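Local atomic coordinates of HTH cro/C1-type domain-containing protein (Pseudomonas aeruginosa PAO1, PDB entry 7CSW), a protein that probably binds DNA through a cro/C1-type helix-turn-helix domain, and is found here as two copies together with nucleic acid. Residues I9-I14 with N72-Y77; E13-E18 with N42-E47. All coordinates share one frame; numbering follows the deposited sequence.

Interaction 1 of 2, residues I9-I14 with N72-Y77; sequences IHPGEI and NLQSEY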
loop_
_atom_site.group_PDB
_atom_site.type_symbol
_atom_site.label_atom_id
_atom_site.label_comp_id
_atom_site.label_asym_id
_atom_site.label_seq_id
_atom_site.Cartn_x
_atom_site.Cartn_y
_atom_site.Cartn_z
ATOM N N ILE A 9 1.739 2.612 -13.897
ATOM C CA ILE A 9 1.084 3.914 -13.939
ATOM C C ILE A 9 1.006 4.494 -12.533
ATOM O O ILE A 9 0.360 3.918 -11.646
ATOM C CB ILE A 9 -0.308 3.838 -14.575
ATOM C CG1 ILE A 9 -0.244 3.093 -15.911
ATOM C CG2 ILE A 9 -0.819 5.232 -14.784
ATOM C CD1 ILE A 9 -1.538 3.155 -16.704
ATOM N N HIS A 10 1.662 5.637 -12.337
ATOM C CA HIS A 10 1.511 6.381 -11.092
ATOM C C HIS A 10 0.056 6.766 -10.924
ATOM O O HIS A 10 -0.563 7.291 -11.870
ATOM C CB HIS A 10 2.393 7.633 -11.083
ATOM C CG HIS A 10 2.574 8.236 -9.724
ATOM N ND1 HIS A 10 1.590 8.975 -9.097
ATOM C CD2 HIS A 10 3.622 8.207 -8.867
ATOM C CE1 HIS A 10 2.027 9.376 -7.918
ATOM N NE2 HIS A 10 3.257 8.921 -7.750
ATOM N N PRO A 11 -0.551 6.516 -9.754
ATOM C CA PRO A 11 -1.955 6.890 -9.545
ATOM C C PRO A 11 -2.243 8.354 -9.799
ATOM O O PRO A 11 -3.404 8.701 -10.058
ATOM C CB PRO A 11 -2.195 6.536 -8.067
ATOM C CG PRO A 11 -1.151 5.515 -7.750
ATOM C CD PRO A 11 0.052 5.944 -8.536
ATOM N N GLY A 12 -1.238 9.225 -9.703
ATOM C CA GLY A 12 -1.461 10.629 -10.012
ATOM C C GLY A 12 -1.814 10.858 -11.469
ATOM O O GLY A 12 -2.475 11.846 -11.809
ATOM N N GLU A 13 -1.389 9.950 -12.356
ATOM C CA GLU A 13 -1.765 10.093 -13.759
ATOM C C GLU A 13 -3.256 9.845 -13.954
ATOM O O GLU A 13 -3.917 10.554 -14.723
ATOM C CB GLU A 13 -0.938 9.153 -14.635
ATOM C CG GLU A 13 -1.170 9.385 -16.124
ATOM C CD GLU A 13 -0.505 8.343 -16.999
ATOM O OE1 GLU A 13 -1.184 7.812 -17.905
ATOM O OE2 GLU A 13 0.694 8.058 -16.783
ATOM N N ILE A 14 -3.807 8.852 -13.252
ATOM C CA ILE A 14 -5.250 8.617 -13.294
ATOM C C ILE A 14 -6.000 9.786 -12.683
ATOM O O ILE A 14 -6.974 10.297 -13.257
ATOM C CB ILE A 14 -5.607 7.295 -12.586
ATOM C CG1 ILE A 14 -5.266 6.102 -13.470
ATOM C CG2 ILE A 14 -7.093 7.246 -12.278
ATOM C CD1 ILE A 14 -3.867 5.635 -13.358
ATOM N N ASN A 72 -5.341 0.220 -4.602
ATOM C CA ASN A 72 -4.797 -0.792 -5.509
ATOM C C ASN A 72 -3.892 -0.174 -6.570
ATOM O O ASN A 72 -2.853 -0.753 -6.925
ATOM C CB ASN A 72 -5.939 -1.586 -6.161
ATOM C CG ASN A 72 -6.665 -2.499 -5.156
ATOM O OD1 ASN A 72 -6.123 -2.824 -4.093
ATOM N ND2 ASN A 72 -7.895 -2.911 -5.497
ATOM N N LEU A 73 -4.286 0.982 -7.116
ATOM C CA LEU A 73 -3.407 1.714 -8.024
ATOM C C LEU A 73 -2.053 1.961 -7.374
ATOM O O LEU A 73 -1.000 1.729 -7.983
ATOM C CB LEU A 73 -4.053 3.043 -8.431
ATOM C CG LEU A 73 -5.157 3.092 -9.482
ATOM C CD1 LEU A 73 -5.661 4.546 -9.675
ATOM C CD2 LEU A 73 -4.684 2.519 -10.807
ATOM N N GLN A 74 -2.062 2.409 -6.121
ATOM C CA GLN A 74 -0.813 2.701 -5.428
ATOM C C GLN A 74 0.000 1.439 -5.180
ATOM O O GLN A 74 1.214 1.414 -5.418
ATOM C CB GLN A 74 -1.086 3.397 -4.095
ATOM C CG GLN A 74 0.202 3.819 -3.406
ATOM C CD GLN A 74 1.001 4.765 -4.290
ATOM O OE1 GLN A 74 0.487 5.794 -4.716
ATOM N NE2 GLN A 74 2.242 4.401 -4.600
ATOM N N SER A 75 -0.642 0.389 -4.668
ATOM C CA SER A 75 0.133 -0.791 -4.291
ATOM C C SER A 75 0.741 -1.456 -5.513
ATOM O O SER A 75 1.877 -1.933 -5.463
ATOM C CB SER A 75 -0.728 -1.786 -3.515
ATOM O OG SER A 75 -1.613 -2.473 -4.379
ATOM N N GLU A 76 0.008 -1.491 -6.622
ATOM C CA GLU A 76 0.572 -2.056 -7.845
ATOM C C GLU A 76 1.748 -1.226 -8.348
ATOM O O GLU A 76 2.776 -1.774 -8.767
ATOM C CB GLU A 76 -0.511 -2.161 -8.911
ATOM C CG GLU A 76 -1.527 -3.266 -8.635
ATOM C CD GLU A 76 -2.709 -3.235 -9.598
ATOM O OE1 GLU A 76 -3.858 -3.471 -9.152
ATOM O OE2 GLU A 76 -2.487 -2.971 -10.800
ATOM N N TYR A 77 1.615 0.103 -8.319
ATOM C CA TYR A 77 2.722 0.957 -8.742
ATOM C C TYR A 77 3.916 0.809 -7.807
ATOM O O TYR A 77 5.065 0.715 -8.263
ATOM C CB TYR A 77 2.262 2.418 -8.803
ATOM C CG TYR A 77 3.370 3.398 -9.134
ATOM C CD1 TYR A 77 3.761 3.632 -10.451
ATOM C CD2 TYR A 77 4.027 4.086 -8.126
ATOM C CE1 TYR A 77 4.782 4.529 -10.745
ATOM C CE2 TYR A 77 5.038 4.972 -8.413
ATOM C CZ TYR A 77 5.413 5.190 -9.713
ATOM O OH TYR A 77 6.427 6.079 -9.955
HETATM O O HOH W 1 -0.823 1.421 -10.727
#
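The carbonyl O of L73 is gripped twice: by Y77 N one helical turn on, at 3.1 Å, and by a water 2.8 Å away that also donates to I9 O, so two backbones that form no direct bond are bridged. Beyond this water, Y77 packs over the start of helix 11-23. Its ring reaches H10, whose CA sits over one face 3.9 Å from the ring centroid as a CH-pi contact. The H10 imidazole adds an edge-to-face pair, planes at 66°, bringing CD2 to 3.6 Å from Y77 CE2. That imidazole is fixed by N-capping: ND1 accepts from G12 N at 2.9 Å, the donor lying near the ring plane, and a chi1 of -164° sets the ring beside its own carbonyl carbon, with ND1 facing G12 N. P11 lies against L73 and Q74, its CG 3.9 Å from L73 CB and 3.5 Å from Q74 OE1. The bend of the Q74 chain at chi2 carries its amide across the proline, while OE1 takes its hydrogen bond from I51 N. I14 and L73 reach toward each other tip to tip, L73 CD1 lying 4.0 Å from I14 CB and against CG2. The contact thus joins the first turn of helix 11-23 to one flank of the long helix 67-93; on that helix, N72, S75 and E76 face the second subunit, where S75 OG bonds to Q68 of that chain.

Interaction 2 of 2, residues E13-E18 with N42-E47; sequences EILRDE and NDIVRE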
loop_
_atom_site.group_PDB
_atom_site.type_symbol
_atom_site.label_atom_id
_atom_site.label_comp_id
_atom_site.label_asym_id
_atom_site.label_seq_id
_atom_site.Cartn_x
_atom_site.Cartn_y
_atom_site.Cartn_z
ATOM N N GLU A 13 -1.389 9.950 -12.356
ATOM C CA GLU A 13 -1.765 10.093 -13.759
ATOM C C GLU A 13 -3.256 9.845 -13.954
ATOM O O GLU A 13 -3.917 10.554 -14.723
ATOM C CB GLU A 13 -0.938 9.153 -14.635
ATOM C CG GLU A 13 -1.170 9.385 -16.124
ATOM C CD GLU A 13 -0.505 8.343 -16.999
ATOM O OE1 GLU A 13 -1.184 7.812 -17.905
ATOM O OE2 GLU A 13 0.694 8.058 -16.783
ATOM N N ILE A 14 -3.807 8.852 -13.252
ATOM C CA ILE A 14 -5.250 8.617 -13.294
ATOM C C ILE A 14 -6.000 9.786 -12.683
ATOM O O ILE A 14 -6.974 10.297 -13.257
ATOM C CB ILE A 14 -5.607 7.295 -12.586
ATOM C CG1 ILE A 14 -5.266 6.102 -13.470
ATOM C CG2 ILE A 14 -7.093 7.246 -12.278
ATOM C CD1 ILE A 14 -3.867 5.635 -13.358
ATOM N N LEU A 15 -5.557 10.247 -11.504
ATOM C CA LEU A 15 -6.186 11.397 -10.865
ATOM C C LEU A 15 -6.250 12.580 -11.817
ATOM O O LEU A 15 -7.312 13.175 -12.009
ATOM C CB LEU A 15 -5.427 11.791 -9.594
ATOM C CG LEU A 15 -5.946 13.041 -8.873
ATOM C CD1 LEU A 15 -7.460 12.972 -8.664
ATOM C CD2 LEU A 15 -5.241 13.210 -7.538
ATOM N N ARG A 16 -5.121 12.917 -12.440
ATOM C CA ARG A 16 -5.093 14.051 -13.363
ATOM C C ARG A 16 -5.929 13.776 -14.607
ATOM O O ARG A 16 -6.806 14.570 -14.958
ATOM C CB ARG A 16 -3.651 14.380 -13.746
ATOM C CG ARG A 16 -3.507 15.430 -14.828
ATOM C CD ARG A 16 -2.040 15.717 -15.110
ATOM N NE ARG A 16 -1.268 14.488 -15.282
ATOM C CZ ARG A 16 -1.108 13.858 -16.441
ATOM N NH1 ARG A 16 -1.663 14.348 -17.546
ATOM N NH2 ARG A 16 -0.390 12.737 -16.494
ATOM N N ASP A 17 -5.687 12.647 -15.281
ATOM C CA ASP A 17 -6.322 12.430 -16.582
ATOM C C ASP A 17 -7.772 11.979 -16.455
ATOM O O ASP A 17 -8.638 12.455 -17.205
ATOM C CB ASP A 17 -5.521 11.419 -17.401
ATOM C CG ASP A 17 -4.160 11.955 -17.808
ATOM O OD1 ASP A 17 -3.918 13.172 -17.627
ATOM O OD2 ASP A 17 -3.336 11.166 -18.313
ATOM N N GLU A 18 -8.063 11.077 -15.515
ATOM C CA GLU A 18 -9.394 10.490 -15.414
ATOM C C GLU A 18 -10.373 11.344 -14.615
ATOM O O GLU A 18 -11.588 11.147 -14.739
ATOM C CB GLU A 18 -9.315 9.103 -14.765
ATOM C CG GLU A 18 -8.733 8.019 -15.641
ATOM C CD GLU A 18 -9.330 8.030 -17.026
ATOM O OE1 GLU A 18 -8.605 8.377 -17.985
ATOM O OE2 GLU A 18 -10.532 7.706 -17.150
ATOM N N ASN A 42 -1.062 18.590 -5.542
ATOM C CA ASN A 42 -0.148 18.895 -6.641
ATOM C C ASN A 42 0.982 17.876 -6.725
ATOM O O ASN A 42 1.369 17.464 -7.826
ATOM C CB ASN A 42 0.416 20.303 -6.486
ATOM C CG ASN A 42 -0.470 21.339 -7.120
ATOM O OD1 ASN A 42 -1.009 22.210 -6.434
ATOM N ND2 ASN A 42 -0.637 21.254 -8.440
ATOM N N ASP A 43 1.532 17.470 -5.578
ATOM C CA ASP A 43 2.612 16.488 -5.585
ATOM C C ASP A 43 2.143 15.140 -6.132
ATOM O O ASP A 43 2.911 14.432 -6.794
ATOM C CB ASP A 43 3.176 16.335 -4.174
ATOM C CG ASP A 43 3.973 17.560 -3.728
ATOM O OD1 ASP A 43 4.348 18.379 -4.599
ATOM O OD2 ASP A 43 4.214 17.703 -2.514
ATOM N N ILE A 44 0.892 14.761 -5.848
ATOM C CA ILE A 44 0.331 13.536 -6.421
ATOM C C ILE A 44 0.229 13.656 -7.934
ATOM O O ILE A 44 0.650 12.763 -8.676
ATOM C CB ILE A 44 -1.034 13.225 -5.779
ATOM C CG1 ILE A 44 -0.855 12.844 -4.304
ATOM C CG2 ILE A 44 -1.756 12.093 -6.519
ATOM C CD1 ILE A 44 -2.152 12.654 -3.566
ATOM N N VAL A 45 -0.325 14.774 -8.420
ATOM C CA VAL A 45 -0.530 14.941 -9.859
ATOM C C VAL A 45 0.797 15.018 -10.611
ATOM O O VAL A 45 0.893 14.557 -11.758
ATOM C CB VAL A 45 -1.408 16.178 -10.135
ATOM C CG1 VAL A 45 -1.465 16.486 -11.620
ATOM C CG2 VAL A 45 -2.818 15.957 -9.582
ATOM N N ARG A 46 1.833 15.594 -10.000
ATOM C CA ARG A 46 3.166 15.579 -10.594
ATOM C C ARG A 46 3.854 14.225 -10.448
ATOM O O ARG A 46 5.030 14.100 -10.812
ATOM C CB ARG A 46 4.048 16.668 -9.963
ATOM C CG ARG A 46 3.629 18.125 -10.257
ATOM C CD ARG A 46 4.731 19.142 -9.852
ATOM N NE ARG A 46 6.069 18.547 -9.784
ATOM C CZ ARG A 46 6.670 18.150 -8.658
ATOM N NH1 ARG A 46 6.056 18.291 -7.490
ATOM N NH2 ARG A 46 7.883 17.604 -8.697
ATOM N N GLU A 47 3.162 13.224 -9.900
ATOM C CA GLU A 47 3.715 11.879 -9.710
ATOM C C GLU A 47 4.987 11.902 -8.866
ATOM O O GLU A 47 5.927 11.139 -9.106
ATOM C CB GLU A 47 3.953 11.189 -11.059
ATOM C CG GLU A 47 2.729 11.266 -11.962
ATOM C CD GLU A 47 2.920 10.579 -13.303
ATOM O OE1 GLU A 47 2.195 10.940 -14.257
ATOM O OE2 GLU A 47 3.782 9.681 -13.400
HETATM O O HOH W 2 2.437 7.453 -14.570
#
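R16 lays its aliphatic chain against V45 where helix 11-23 meets the end of helix 38-45, which by analogy with the cro/C1 family is probably the recognition helix, the second of the helix-turn-helix pair. V45 CG1 touches R16 CB and, more closely, CD at 3.6 Å, the two side chains crossing at about a right angle. On the buried flank, L15 CD2 reaches I44 CG2 at 3.8 Å and also meets V45 CG2, carrying the packing inward toward W70 and L30. On the outer flank the chemistry becomes ionic. A bend at chi3 (48°) swings the guanidinium of R16 toward E47; the two flat groups are nearly coplanar, but NH2 to OE1 is a long salt bridge of 3.9 Å. D17 completes a salt-bridge network with R16 and E47. E47 OE1 also rests 3.6 Å from E13 CB, and it lies 4.1 Å from E13 OE2, a like-charge approach that R16 and a water probably ease: the water donates to both E13 OE2 and E47 OE2. One shell further out, the backbone places E47. It leaves the helix with positive phi (57°) in a Schellman motif, directing its extended side chain toward helix 11-23, and E47 N closes the turn by donating to I44 O at 2.8 Å.

How the interactions relate
Helix 11-23 serves both contacts, offering its first turn to helix 67-93 in interaction 1 and the adjoining turns to the end of helix 38-45 in interaction 2. E13 and I14 belong to both segments but divide the work: I14 packs only in the former, E13 only in the latter. Both contacts are partly buried. Interaction 1, near the centre of the chain, relies on one edge-to-face ring pair, a CH-pi contact, a proline and a backbone-bridging water; interaction 2 has an apolar inner side and a charged rim with a water between carboxylates. They join where H10 CB meets E47 OE2 and G12 CA meets I44 CG2.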